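Local atomic coordinates of potential RNA-dependent RNA polymerase (Human picobirnavirus, PDB entry 5I62), a protein that probably copies RNA from an RNA template, joining ribonucleoside triphosphates, in both transcription and genome replication of the virus. Residues G180-Q189 with V198-P207; L19-V27 with P305-I313. All blocks are in the same frame, centred on the assembly; numbering follows the deposited sequence.

Interaction 1 (G180-Q189 with V198-P207)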
ATOM      1  N   GLY A 180     -14.715  -7.875 -18.837  1.00 18.82           N
ATOM      2  CA  GLY A 180     -14.153  -7.540 -17.533  1.00 14.51           C
ATOM      3  C   GLY A 180     -14.138  -6.038 -17.273  1.00 18.10           C
ATOM      4  O   GLY A 180     -13.915  -5.227 -18.172  1.00 16.63           O
ATOM      5  N   ALA A 181     -14.372  -5.673 -16.013  1.00 18.67           N
ATOM      6  CA  ALA A 181     -14.214  -4.295 -15.578  1.00 16.99           C
ATOM      7  C   ALA A 181     -13.812  -4.273 -14.110  1.00 18.51           C
ATOM      8  O   ALA A 181     -14.380  -5.001 -13.291  1.00 18.37           O
ATOM      9  CB  ALA A 181     -15.502  -3.487 -15.794  1.00 14.46           C
ATOM     10  N   ALA A 182     -12.848  -3.414 -13.778  1.00 14.30           N
ATOM     11  CA  ALA A 182     -12.617  -3.092 -12.380  1.00 16.09           C
ATOM     12  C   ALA A 182     -13.852  -2.398 -11.820  1.00 14.50           C
ATOM     13  O   ALA A 182     -14.610  -1.751 -12.543  1.00 16.49           O
ATOM     14  CB  ALA A 182     -11.394  -2.186 -12.205  1.00 14.97           C
ATOM     15  N   VAL A 183     -14.056  -2.535 -10.524  1.00 14.99           N
ATOM     16  CA  VAL A 183     -15.132  -1.830  -9.838  1.00 16.05           C
ATOM     17  C   VAL A 183     -14.519  -0.734  -8.983  1.00 16.01           C
ATOM     18  O   VAL A 183     -13.539  -0.974  -8.269  1.00 15.75           O
ATOM     19  CB  VAL A 183     -15.972  -2.798  -8.989  1.00 16.40           C
ATOM     20  CG1 VAL A 183     -16.876  -2.031  -8.031  1.00 15.77           C
ATOM     21  CG2 VAL A 183     -16.801  -3.720  -9.906  1.00 14.25           C
ATOM     22  N   LEU A 184     -15.108   0.468  -9.041  1.00 18.01           N
ATOM     23  CA  LEU A 184     -14.624   1.608  -8.264  1.00 16.30           C
ATOM     24  C   LEU A 184     -14.820   1.341  -6.779  1.00 18.82           C
ATOM     25  O   LEU A 184     -15.958   1.249  -6.304  1.00 18.78           O
ATOM     26  CB  LEU A 184     -15.342   2.892  -8.665  1.00 16.25           C
ATOM     27  CG  LEU A 184     -14.881   4.144  -7.890  1.00 17.59           C
ATOM     28  CD1 LEU A 184     -13.426   4.506  -8.209  1.00 16.96           C
ATOM     29  CD2 LEU A 184     -15.786   5.346  -8.128  1.00 14.95           C
ATOM     30  N   GLY A 185     -13.710   1.211  -6.051  1.00 16.00           N
ATOM     31  CA  GLY A 185     -13.710   1.106  -4.610  1.00 16.22           C
ATOM     32  C   GLY A 185     -13.115   2.343  -3.941  1.00 18.86           C
ATOM     33  O   GLY A 185     -12.725   3.319  -4.581  1.00 17.57           O
ATOM     34  N   TRP A 186     -13.048   2.277  -2.617  1.00 15.15           N
ATOM     35  CA  TRP A 186     -12.718   3.455  -1.830  1.00 18.60           C
ATOM     36  C   TRP A 186     -11.970   3.050  -0.571  1.00 20.45           C
ATOM     37  O   TRP A 186     -12.255   2.016   0.025  1.00 17.75           O
ATOM     38  CB  TRP A 186     -13.985   4.242  -1.471  1.00 18.37           C
ATOM     39  CG  TRP A 186     -13.743   5.422  -0.557  1.00 15.80           C
ATOM     40  CD1 TRP A 186     -13.494   6.708  -0.934  1.00 18.96           C
ATOM     41  CD2 TRP A 186     -13.766   5.419   0.873  1.00 17.35           C
ATOM     42  NE1 TRP A 186     -13.339   7.506   0.175  1.00 20.81           N
ATOM     43  CE2 TRP A 186     -13.509   6.740   1.298  1.00 18.52           C
ATOM     44  CE3 TRP A 186     -13.982   4.429   1.836  1.00 21.05           C
ATOM     45  CZ2 TRP A 186     -13.462   7.095   2.645  1.00 18.26           C
ATOM     46  CZ3 TRP A 186     -13.937   4.784   3.178  1.00 25.02           C
ATOM     47  CH2 TRP A 186     -13.683   6.105   3.567  1.00 19.42           C
ATOM     48  N   ARG A 187     -10.996   3.877  -0.185  1.00 20.28           N
ATOM     49  CA  ARG A 187     -10.371   3.804   1.129  1.00 21.80           C
ATOM     50  C   ARG A 187     -10.198   5.215   1.660  1.00 21.23           C
ATOM     51  O   ARG A 187      -9.813   6.118   0.915  1.00 22.29           O
ATOM     52  CB  ARG A 187      -8.998   3.110   1.112  1.00 26.23           C
ATOM     53  CG  ARG A 187      -9.032   1.645   0.709  1.00 35.20           C
ATOM     54  CD  ARG A 187      -9.855   0.806   1.678  1.00 38.56           C
ATOM     55  NE  ARG A 187      -9.331   0.846   3.038  1.00 45.30           N
ATOM     56  CZ  ARG A 187      -8.312   0.107   3.462  1.00 53.34           C
ATOM     57  NH1 ARG A 187      -7.699  -0.722   2.620  1.00 52.23           N
ATOM     58  NH2 ARG A 187      -7.899   0.200   4.721  1.00 53.44           N
ATOM     59  N   GLY A 188     -10.455   5.393   2.948  1.00 20.17           N
ATOM     60  CA  GLY A 188     -10.271   6.672   3.593  1.00 23.58           C
ATOM     61  C   GLY A 188      -8.946   6.711   4.327  1.00 25.93           C
ATOM     62  O   GLY A 188      -8.532   5.735   4.943  1.00 28.05           O
ATOM     63  N   GLN A 189      -8.298   7.865   4.274  1.00 20.69           N
ATOM     64  CA  GLN A 189      -7.041   8.062   4.966  1.00 25.49           C
ATOM     65  C   GLN A 189      -7.071   9.418   5.659  1.00 22.15           C
ATOM     66  O   GLN A 189      -7.538  10.408   5.090  1.00 21.32           O
ATOM     67  CB  GLN A 189      -5.871   7.953   3.980  1.00 27.38           C
ATOM     68  CG  GLN A 189      -4.519   8.276   4.554  1.00 32.73           C
ATOM     69  CD  GLN A 189      -3.404   7.912   3.592  1.00 44.83           C
ATOM     70  OE1 GLN A 189      -3.463   6.875   2.922  1.00 52.63           O
ATOM     71  NE2 GLN A 189      -2.387   8.764   3.508  1.00 45.71           N
ATOM     72  N   VAL A 198     -10.521  14.113   5.028  1.00 17.83           N
ATOM     73  CA  VAL A 198     -10.260  12.707   4.748  1.00 18.86           C
ATOM     74  C   VAL A 198      -9.816  12.551   3.302  1.00 22.39           C
ATOM     75  O   VAL A 198     -10.481  13.046   2.381  1.00 18.15           O
ATOM     76  CB  VAL A 198     -11.506  11.851   5.041  1.00 21.10           C
ATOM     77  CG1 VAL A 198     -11.244  10.393   4.681  1.00 18.27           C
ATOM     78  CG2 VAL A 198     -11.916  11.990   6.495  1.00 17.25           C
ATOM     79  N   LYS A 199      -8.679  11.869   3.106  1.00 19.56           N
ATOM     80  CA  LYS A 199      -8.154  11.544   1.783  1.00 24.02           C
ATOM     81  C   LYS A 199      -9.044  10.504   1.125  1.00 19.54           C
ATOM     82  O   LYS A 199      -9.311   9.459   1.720  1.00 22.75           O
ATOM     83  CB  LYS A 199      -6.740  10.965   1.879  1.00 24.45           C
ATOM     84  CG  LYS A 199      -5.598  11.909   2.206  1.00 34.98           C
ATOM     85  CD  LYS A 199      -5.811  13.282   1.619  1.00 42.11           C
ATOM     86  CE  LYS A 199      -6.247  14.236   2.715  1.00 41.02           C
ATOM     87  NZ  LYS A 199      -6.790  15.534   2.215  1.00 43.87           N
ATOM     88  N   GLN A 200      -9.451  10.757  -0.120  1.00 19.12           N
ATOM     89  CA  GLN A 200     -10.391   9.889  -0.828  1.00 17.72           C
ATOM     90  C   GLN A 200      -9.617   8.997  -1.798  1.00 21.77           C
ATOM     91  O   GLN A 200      -9.469   9.300  -2.980  1.00 22.36           O
ATOM     92  CB  GLN A 200     -11.452  10.729  -1.538  1.00 20.77           C
ATOM     93  CG  GLN A 200     -12.164  11.739  -0.635  1.00 19.76           C
ATOM     94  CD  GLN A 200     -13.080  11.065   0.366  1.00 20.13           C
ATOM     95  OE1 GLN A 200     -13.948  10.272  -0.009  1.00 19.82           O
ATOM     96  NE2 GLN A 200     -12.913  11.398   1.648  1.00 18.50           N
ATOM     97  N   ARG A 201      -9.151   7.854  -1.293  1.00 19.27           N
ATOM     98  CA  ARG A 201      -8.349   6.960  -2.124  1.00 22.62           C
ATOM     99  C   ARG A 201      -9.237   6.178  -3.095  1.00 22.92           C
ATOM    100  O   ARG A 201     -10.302   5.687  -2.724  1.00 21.78           O
ATOM    101  CB  ARG A 201      -7.546   5.990  -1.258  1.00 26.50           C
ATOM    102  CG  ARG A 201      -6.416   6.620  -0.442  1.00 27.73           C
ATOM    103  CD  ARG A 201      -5.505   5.534   0.173  1.00 43.98           C
ATOM    104  NE  ARG A 201      -5.429   4.340  -0.674  1.00 52.13           N
ATOM    105  CZ  ARG A 201      -5.553   3.087  -0.234  1.00 52.82           C
ATOM    106  NH1 ARG A 201      -5.729   2.848   1.061  1.00 55.45           N
ATOM    107  NH2 ARG A 201      -5.488   2.072  -1.086  1.00 47.90           N
ATOM    108  N   VAL A 202      -8.797   6.065  -4.343  1.00 19.60           N
ATOM    109  CA  VAL A 202      -9.468   5.240  -5.332  1.00 20.11           C
ATOM    110  C   VAL A 202      -8.868   3.844  -5.276  1.00 24.82           C
ATOM    111  O   VAL A 202      -7.642   3.687  -5.265  1.00 22.95           O
ATOM    112  CB  VAL A 202      -9.338   5.843  -6.738  1.00 23.47           C
ATOM    113  CG1 VAL A 202      -9.835   4.864  -7.783  1.00 20.73           C
ATOM    114  CG2 VAL A 202     -10.090   7.156  -6.831  1.00 20.42           C
ATOM    115  N   VAL A 203      -9.729   2.829  -5.202  1.00 19.18           N
ATOM    116  CA  VAL A 203      -9.316   1.436  -5.310  1.00 18.28           C
ATOM    117  C   VAL A 203      -9.898   0.871  -6.599  1.00 20.74           C
ATOM    118  O   VAL A 203     -11.096   1.023  -6.856  1.00 21.44           O
ATOM    119  CB  VAL A 203      -9.774   0.596  -4.101  1.00 21.71           C
ATOM    120  CG1 VAL A 203      -9.308  -0.857  -4.262  1.00 19.22           C
ATOM    121  CG2 VAL A 203      -9.231   1.183  -2.818  1.00 24.11           C
ATOM    122  N   TRP A 204      -9.052   0.230  -7.402  1.00 15.50           N
ATOM    123  CA  TRP A 204      -9.490  -0.525  -8.569  1.00 15.14           C
ATOM    124  C   TRP A 204      -9.687  -1.977  -8.134  1.00 18.41           C
ATOM    125  O   TRP A 204      -8.723  -2.724  -7.978  1.00 16.77           O
ATOM    126  CB  TRP A 204      -8.479  -0.414  -9.706  1.00 16.76           C
ATOM    127  CG  TRP A 204      -8.370   0.958 -10.313  1.00 14.80           C
ATOM    128  CD1 TRP A 204      -7.952   2.108  -9.698  1.00 16.22           C
ATOM    129  CD2 TRP A 204      -8.714   1.324 -11.653  1.00 15.77           C
ATOM    130  NE1 TRP A 204      -8.000   3.163 -10.583  1.00 15.21           N
ATOM    131  CE2 TRP A 204      -8.480   2.712 -11.784  1.00 14.76           C
ATOM    132  CE3 TRP A 204      -9.209   0.616 -12.754  1.00 13.37           C
ATOM    133  CZ2 TRP A 204      -8.711   3.397 -12.972  1.00 15.72           C
ATOM    134  CZ3 TRP A 204      -9.432   1.295 -13.934  1.00 13.51           C
ATOM    135  CH2 TRP A 204      -9.194   2.678 -14.033  1.00 15.48           C
ATOM    136  N   MET A 205     -10.940  -2.378  -7.918  1.00 16.72           N
ATOM    137  CA  MET A 205     -11.245  -3.735  -7.456  1.00 17.81           C
ATOM    138  C   MET A 205     -11.329  -4.628  -8.693  1.00 15.26           C
ATOM    139  O   MET A 205     -12.277  -4.538  -9.472  1.00 15.82           O
ATOM    140  CB  MET A 205     -12.543  -3.749  -6.651  1.00 16.72           C
ATOM    141  CG  MET A 205     -12.452  -3.004  -5.325  1.00 19.79           C
ATOM    142  SD  MET A 205     -14.091  -2.851  -4.559  1.00 29.70           S
ATOM    143  CE  MET A 205     -13.651  -2.035  -3.053  1.00 19.88           C
ATOM    144  N   PHE A 206     -10.312  -5.473  -8.888  1.00 15.33           N
ATOM    145  CA  PHE A 206     -10.117  -6.201 -10.135  1.00 17.95           C
ATOM    146  C   PHE A 206     -10.962  -7.468 -10.178  1.00 16.36           C
ATOM    147  O   PHE A 206     -11.241  -8.059  -9.141  1.00 15.80           O
ATOM    148  CB  PHE A 206      -8.650  -6.591 -10.304  1.00 15.98           C
ATOM    149  CG  PHE A 206      -7.827  -5.578 -11.040  1.00 18.33           C
ATOM    150  CD1 PHE A 206      -7.823  -4.254 -10.648  1.00 20.88           C
ATOM    151  CD2 PHE A 206      -7.056  -5.948 -12.123  1.00 20.37           C
ATOM    152  CE1 PHE A 206      -7.056  -3.309 -11.308  1.00 19.81           C
ATOM    153  CE2 PHE A 206      -6.277  -5.008 -12.797  1.00 21.89           C
ATOM    154  CZ  PHE A 206      -6.287  -3.682 -12.385  1.00 18.65           C
ATOM    155  N   PRO A 207     -11.339  -7.912 -11.380  1.00 17.28           N
ATOM    156  CA  PRO A 207     -11.953  -9.236 -11.528  1.00 17.07           C
ATOM    157  C   PRO A 207     -11.023 -10.321 -11.014  1.00 18.00           C
ATOM    158  O   PRO A 207      -9.814 -10.291 -11.252  1.00 16.17           O
ATOM    159  CB  PRO A 207     -12.170  -9.372 -13.044  1.00 13.46           C
ATOM    160  CG  PRO A 207     -12.153  -7.970 -13.570  1.00 17.74           C
ATOM    161  CD  PRO A 207     -11.158  -7.242 -12.684  1.00 13.63           C
TER
HETATM  162  O   HOH W   1     -13.917  -6.173 -10.946  1.00 14.82           O
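Val183 and Met205 form one of four hydrogen-bonded pairs between two antiparallel strands. The others are Gly185 with Val203, Arg187 with Arg201 and Gln189 with Lys199. Each pair gives two backbone bonds. The shortest at Gly185 runs from its N to Val203 O, 2.7 Å. Gly185 O accepts from Val203 N and also from Arg88 NH2. A water bridges Ala181 O and Met205 O where the pairing ends.

The polar side-chain bond joins Trp186 NE1 to Gln200 OE1, 2.8 Å. It is bent (143°), and the donor sits above the amide carbonyl plane. Gln200 NE2 donates to Val198 O at 3.0 Å. Leu83 and Val81 add further bonds to the same amide, which would hold the amide in one rotation.

Apolar contacts lie on both faces. Leu184 CD1 meets Val202 CG1 at 3.6 Å, the side chains crossing nearly at right angles. Ala182 CB touches Trp204 CE3, also at 3.6 Å. On the other face, the extended Met205 chain brings CE to 3.5 Å from Gly185 CA.

Arg187 and Arg201 run side by side on the Met205 face. Arg187 CB lies under one face of the Arg201 guanidinium, 3.3 Å from Arg201 NH1. Arg187 NE pairs with Glu430. This basic beta hairpin, with Lys199 and Arg201 near its tip, is consistent with motif F of viral RNA polymerase fingers.

Interaction 2 (L19-V27 with P305-I313)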
ATOM      1  N   LEU A  19     -24.346  -6.054  -5.372  1.00 23.40           N
ATOM      2  CA  LEU A  19     -23.734  -5.093  -6.286  1.00 22.94           C
ATOM      3  C   LEU A  19     -24.575  -3.829  -6.376  1.00 23.82           C
ATOM      4  O   LEU A  19     -24.049  -2.713  -6.466  1.00 19.16           O
ATOM      5  CB  LEU A  19     -23.578  -5.722  -7.668  1.00 20.68           C
ATOM      6  CG  LEU A  19     -22.792  -4.959  -8.732  1.00 24.14           C
ATOM      7  CD1 LEU A  19     -21.352  -4.672  -8.261  1.00 20.05           C
ATOM      8  CD2 LEU A  19     -22.824  -5.718 -10.054  1.00 24.22           C
ATOM      9  N   ARG A  20     -25.894  -3.998  -6.375  1.00 23.59           N
ATOM     10  CA  ARG A  20     -26.811  -2.870  -6.419  1.00 22.54           C
ATOM     11  C   ARG A  20     -26.644  -1.962  -5.204  1.00 19.99           C
ATOM     12  O   ARG A  20     -26.558  -0.735  -5.337  1.00 24.43           O
ATOM     13  CB  ARG A  20     -28.235  -3.410  -6.506  1.00 28.18           C
ATOM     14  CG  ARG A  20     -29.275  -2.356  -6.412  1.00 31.28           C
ATOM     15  CD  ARG A  20     -28.997  -1.292  -7.381  1.00 25.60           C
ATOM     16  NE  ARG A  20     -29.692  -1.542  -8.623  1.00 36.56           N
ATOM     17  CZ  ARG A  20     -29.974  -0.580  -9.486  1.00 41.57           C
ATOM     18  NH1 ARG A  20     -29.578   0.664  -9.214  1.00 38.38           N
ATOM     19  NH2 ARG A  20     -30.623  -0.863 -10.609  1.00 38.53           N
ATOM     20  N   ALA A  21     -26.604  -2.552  -4.010  1.00 21.00           N
ATOM     21  CA  ALA A  21     -26.339  -1.772  -2.808  1.00 22.25           C
ATOM     22  C   ALA A  21     -24.979  -1.099  -2.882  1.00 23.75           C
ATOM     23  O   ALA A  21     -24.825   0.058  -2.472  1.00 20.20           O
ATOM     24  CB  ALA A  21     -26.394  -2.665  -1.579  1.00 21.25           C
ATOM     25  N   TYR A  22     -23.973  -1.836  -3.357  1.00 20.51           N
ATOM     26  CA  TYR A  22     -22.620  -1.293  -3.437  1.00 20.98           C
ATOM     27  C   TYR A  22     -22.611   0.025  -4.198  1.00 19.10           C
ATOM     28  O   TYR A  22     -22.117   1.041  -3.696  1.00 21.69           O
ATOM     29  CB  TYR A  22     -21.680  -2.301  -4.096  1.00 22.26           C
ATOM     30  CG  TYR A  22     -20.247  -1.813  -4.144  1.00 22.20           C
ATOM     31  CD1 TYR A  22     -19.374  -2.042  -3.082  1.00 23.94           C
ATOM     32  CD2 TYR A  22     -19.779  -1.099  -5.238  1.00 20.43           C
ATOM     33  CE1 TYR A  22     -18.064  -1.576  -3.120  1.00 22.17           C
ATOM     34  CE2 TYR A  22     -18.475  -0.625  -5.277  1.00 18.04           C
ATOM     35  CZ  TYR A  22     -17.631  -0.877  -4.223  1.00 18.53           C
ATOM     36  OH  TYR A  22     -16.337  -0.410  -4.284  1.00 21.85           O
ATOM     37  N   PHE A  23     -23.160   0.036  -5.410  1.00 17.06           N
ATOM     38  CA  PHE A  23     -23.078   1.248  -6.214  1.00 19.34           C
ATOM     39  C   PHE A  23     -23.979   2.361  -5.684  1.00 21.15           C
ATOM     40  O   PHE A  23     -23.666   3.548  -5.876  1.00 16.92           O
ATOM     41  CB  PHE A  23     -23.374   0.939  -7.675  1.00 18.81           C
ATOM     42  CG  PHE A  23     -22.195   0.355  -8.405  1.00 20.31           C
ATOM     43  CD1 PHE A  23     -20.992   1.057  -8.454  1.00 18.07           C
ATOM     44  CD2 PHE A  23     -22.263  -0.887  -9.012  1.00 19.10           C
ATOM     45  CE1 PHE A  23     -19.887   0.549  -9.128  1.00 16.71           C
ATOM     46  CE2 PHE A  23     -21.153  -1.408  -9.684  1.00 21.17           C
ATOM     47  CZ  PHE A  23     -19.967  -0.680  -9.738  1.00 18.26           C
ATOM     48  N   SER A  24     -25.087   2.017  -5.018  1.00 22.66           N
ATOM     49  CA  SER A  24     -25.872   3.043  -4.331  1.00 21.67           C
ATOM     50  C   SER A  24     -25.023   3.753  -3.293  1.00 15.89           C
ATOM     51  O   SER A  24     -25.107   4.970  -3.136  1.00 21.63           O
ATOM     52  CB  SER A  24     -27.095   2.431  -3.637  1.00 23.29           C
ATOM     53  OG  SER A  24     -27.935   1.797  -4.576  1.00 36.68           O
ATOM     54  N   ASN A  25     -24.244   2.988  -2.533  1.00 18.14           N
ATOM     55  CA  ASN A  25     -23.373   3.589  -1.538  1.00 21.17           C
ATOM     56  C   ASN A  25     -22.267   4.415  -2.195  1.00 21.81           C
ATOM     57  O   ASN A  25     -21.876   5.469  -1.670  1.00 18.60           O
ATOM     58  CB  ASN A  25     -22.792   2.511  -0.634  1.00 21.22           C
ATOM     59  CG  ASN A  25     -21.902   3.081   0.444  1.00 31.48           C
ATOM     60  OD1 ASN A  25     -20.696   2.808   0.477  1.00 39.17           O
ATOM     61  ND2 ASN A  25     -22.475   3.910   1.311  1.00 30.11           N
ATOM     62  N   VAL A  26     -21.759   3.970  -3.349  1.00 19.73           N
ATOM     63  CA  VAL A  26     -20.790   4.785  -4.092  1.00 19.57           C
ATOM     64  C   VAL A  26     -21.403   6.136  -4.458  1.00 22.47           C
ATOM     65  O   VAL A  26     -20.777   7.191  -4.302  1.00 20.38           O
ATOM     66  CB  VAL A  26     -20.290   4.047  -5.346  1.00 18.41           C
ATOM     67  CG1 VAL A  26     -19.489   5.020  -6.237  1.00 17.06           C
ATOM     68  CG2 VAL A  26     -19.431   2.826  -4.966  1.00 16.10           C
ATOM     69  N   VAL A  27     -22.637   6.119  -4.964  1.00 18.87           N
ATOM     70  CA  VAL A  27     -23.303   7.356  -5.364  1.00 18.87           C
ATOM     71  C   VAL A  27     -23.537   8.251  -4.150  1.00 21.81           C
ATOM     72  O   VAL A  27     -23.294   9.465  -4.196  1.00 25.42           O
ATOM     73  CB  VAL A  27     -24.631   7.052  -6.090  1.00 24.57           C
ATOM     74  CG1 VAL A  27     -25.383   8.348  -6.373  1.00 26.94           C
ATOM     75  CG2 VAL A  27     -24.388   6.290  -7.384  1.00 22.73           C
ATOM     76  N   PRO A 305     -11.316  -1.622 -18.277  1.00 15.22           N
ATOM     77  CA  PRO A 305     -12.403  -0.659 -18.072  1.00 16.99           C
ATOM     78  C   PRO A 305     -12.714  -0.515 -16.589  1.00 15.71           C
ATOM     79  O   PRO A 305     -12.357  -1.365 -15.774  1.00 16.31           O
ATOM     80  CB  PRO A 305     -13.586  -1.277 -18.841  1.00 16.73           C
ATOM     81  CG  PRO A 305     -12.923  -2.187 -19.876  1.00 15.33           C
ATOM     82  CD  PRO A 305     -11.729  -2.742 -19.154  1.00 15.26           C
ATOM     83  N   LEU A 306     -13.387   0.582 -16.246  1.00 14.63           N
ATOM     84  CA  LEU A 306     -13.774   0.882 -14.870  1.00 13.35           C
ATOM     85  C   LEU A 306     -15.283   1.036 -14.755  1.00 14.02           C
ATOM     86  O   LEU A 306     -15.856   1.950 -15.352  1.00 14.14           O
ATOM     87  CB  LEU A 306     -13.108   2.167 -14.385  1.00 17.00           C
ATOM     88  CG  LEU A 306     -13.471   2.601 -12.970  1.00 14.74           C
ATOM     89  CD1 LEU A 306     -12.979   1.589 -11.906  1.00 13.53           C
ATOM     90  CD2 LEU A 306     -12.897   3.992 -12.705  1.00 18.02           C
ATOM     91  N   ALA A 307     -15.911   0.175 -13.947  1.00 16.44           N
ATOM     92  CA  ALA A 307     -17.330   0.307 -13.605  1.00 17.39           C
ATOM     93  C   ALA A 307     -17.420   1.198 -12.367  1.00 14.68           C
ATOM     94  O   ALA A 307     -17.068   0.785 -11.265  1.00 16.40           O
ATOM     95  CB  ALA A 307     -17.964  -1.058 -13.363  1.00 18.56           C
ATOM     96  N   TYR A 308     -17.887   2.430 -12.540  1.00 16.53           N
ATOM     97  CA  TYR A 308     -17.893   3.390 -11.442  1.00 16.87           C
ATOM     98  C   TYR A 308     -19.294   3.694 -10.919  1.00 18.77           C
ATOM     99  O   TYR A 308     -19.426   4.386  -9.902  1.00 18.89           O
ATOM    100  CB  TYR A 308     -17.192   4.691 -11.862  1.00 16.97           C
ATOM    101  CG  TYR A 308     -17.800   5.362 -13.078  1.00 18.03           C
ATOM    102  CD1 TYR A 308     -18.795   6.324 -12.939  1.00 21.02           C
ATOM    103  CD2 TYR A 308     -17.365   5.046 -14.360  1.00 20.07           C
ATOM    104  CE1 TYR A 308     -19.351   6.942 -14.040  1.00 23.16           C
ATOM    105  CE2 TYR A 308     -17.912   5.658 -15.476  1.00 19.49           C
ATOM    106  CZ  TYR A 308     -18.905   6.608 -15.307  1.00 23.35           C
ATOM    107  OH  TYR A 308     -19.462   7.217 -16.410  1.00 26.31           O
ATOM    108  N   ASN A 309     -20.330   3.181 -11.576  1.00 16.63           N
ATOM    109  CA  ASN A 309     -21.703   3.289 -11.102  1.00 17.25           C
ATOM    110  C   ASN A 309     -22.490   2.154 -11.740  1.00 19.36           C
ATOM    111  O   ASN A 309     -22.014   1.498 -12.663  1.00 17.40           O
ATOM    112  CB  ASN A 309     -22.310   4.658 -11.435  1.00 18.63           C
ATOM    113  CG  ASN A 309     -23.609   4.937 -10.664  1.00 22.06           C
ATOM    114  OD1 ASN A 309     -24.011   4.175  -9.789  1.00 19.40           O
ATOM    115  ND2 ASN A 309     -24.255   6.044 -10.994  1.00 23.20           N
ATOM    116  N   TRP A 310     -23.697   1.911 -11.225  1.00 20.32           N
ATOM    117  CA  TRP A 310     -24.549   0.896 -11.837  1.00 21.24           C
ATOM    118  C   TRP A 310     -24.818   1.267 -13.289  1.00 17.92           C
ATOM    119  O   TRP A 310     -25.378   2.326 -13.573  1.00 23.57           O
ATOM    120  CB  TRP A 310     -25.862   0.760 -11.070  1.00 21.69           C
ATOM    121  CG  TRP A 310     -26.706  -0.339 -11.589  1.00 22.54           C
ATOM    122  CD1 TRP A 310     -27.613  -0.270 -12.607  1.00 25.61           C
ATOM    123  CD2 TRP A 310     -26.713  -1.691 -11.136  1.00 20.81           C
ATOM    124  NE1 TRP A 310     -28.197  -1.501 -12.809  1.00 23.71           N
ATOM    125  CE2 TRP A 310     -27.671  -2.389 -11.910  1.00 22.85           C
ATOM    126  CE3 TRP A 310     -26.022  -2.378 -10.135  1.00 22.05           C
ATOM    127  CZ2 TRP A 310     -27.939  -3.740 -11.727  1.00 20.13           C
ATOM    128  CZ3 TRP A 310     -26.293  -3.724  -9.946  1.00 23.57           C
ATOM    129  CH2 TRP A 310     -27.246  -4.392 -10.742  1.00 23.91           C
ATOM    130  N   GLY A 311     -24.392   0.414 -14.213  1.00 18.29           N
ATOM    131  CA  GLY A 311     -24.628   0.696 -15.613  1.00 17.96           C
ATOM    132  C   GLY A 311     -23.699   1.714 -16.246  1.00 24.07           C
ATOM    133  O   GLY A 311     -23.968   2.173 -17.355  1.00 23.71           O
ATOM    134  N   GLU A 312     -22.616   2.103 -15.575  1.00 19.50           N
ATOM    135  CA  GLU A 312     -21.718   3.120 -16.107  1.00 23.50           C
ATOM    136  C   GLU A 312     -20.295   2.600 -16.082  1.00 19.20           C
ATOM    137  O   GLU A 312     -19.808   2.177 -15.031  1.00 18.39           O
ATOM    138  CB  GLU A 312     -21.832   4.433 -15.333  1.00 23.00           C
ATOM    139  CG  GLU A 312     -23.232   5.007 -15.390  1.00 28.37           C
ATOM    140  CD  GLU A 312     -23.289   6.412 -14.854  1.00 34.74           C
ATOM    141  OE1 GLU A 312     -22.637   7.299 -15.448  1.00 43.21           O
ATOM    142  OE2 GLU A 312     -23.959   6.625 -13.827  1.00 37.86           O
ATOM    143  N   ILE A 313     -19.637   2.655 -17.236  1.00 17.90           N
ATOM    144  CA  ILE A 313     -18.326   2.069 -17.436  1.00 15.58           C
ATOM    145  C   ILE A 313     -17.476   3.054 -18.231  1.00 17.94           C
ATOM    146  O   ILE A 313     -17.933   3.649 -19.210  1.00 18.16           O
ATOM    147  CB  ILE A 313     -18.416   0.709 -18.158  1.00 16.66           C
ATOM    148  CG1 ILE A 313     -19.349  -0.258 -17.414  1.00 19.40           C
ATOM    149  CG2 ILE A 313     -17.018   0.090 -18.323  1.00 18.07           C
ATOM    150  CD1 ILE A 313     -19.632  -1.551 -18.200  1.00 20.60           C
TER
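Phe23 and Asn309, with CA atoms 5.5 Å apart, mark where helix 19-27 passes strand 306-309 at 71°, the axes of these segments approaching to 8.3 Å. No hydrogen bond crosses this contact. The Phe23 ring lies against the backbone leading into the turn. Asn309 C sits over the centre of one face, while Ala307 O is at the ring edge, 3.5 Å from Phe23 CE1. Tyr22 CD2 lies over the rim of the opposite face.

The Arg20 guanidinium stacks flat on Trp310 in a cation-pi contact. The planes differ by 15°, and Arg20 CZ is 3.7 Å from the centroid of the five-membered ring. Bends at chi2 (52°) and chi3 fold the arginine over the indole. Leu19 CG touches the six-membered ring at Trp310 CZ3, 3.9 Å.

Val27 CG2 packs against Asn309 OD1, 3.2 Å. That oxygen accepts a bent bond from Trp310 N at 2.7 Å. The backbone bond from Glu312 N to Asn309 O closes the type II turn, and Asn309 ND2 to Glu312 OE2 spans it as well.

Trp8 of helix 5-11 also meets the Trp310 ring and touches Leu19 and Ala307. Trp310 of the turn thus meets both helix 5-11 and helix 17-28, while strand 306-309 runs parallel to strand 176-189.

Interactions 1 and 2 meet on one mixed sheet, with centres about 11 Å apart. Strand 306-309 pairs with strand 176-189, and Ala307 N lies 2.7 Å from Ala182 O in a probable hydrogen bond. Tyr22 makes the second join. Its OH is 2.6 Å from Leu184 O, also probably hydrogen-bonded, and 3.3 Å from Met205 SD. Val183 of interaction 1 packs on Tyr22 and Phe23. Helix 17-28 of interaction 2 therefore covers the Val183 and Met205 face at the base of the hairpin. The basic residues of interaction 1 lie toward its other end. Segment 305-313 belongs to the catalytic polymerase region, residues 255-373.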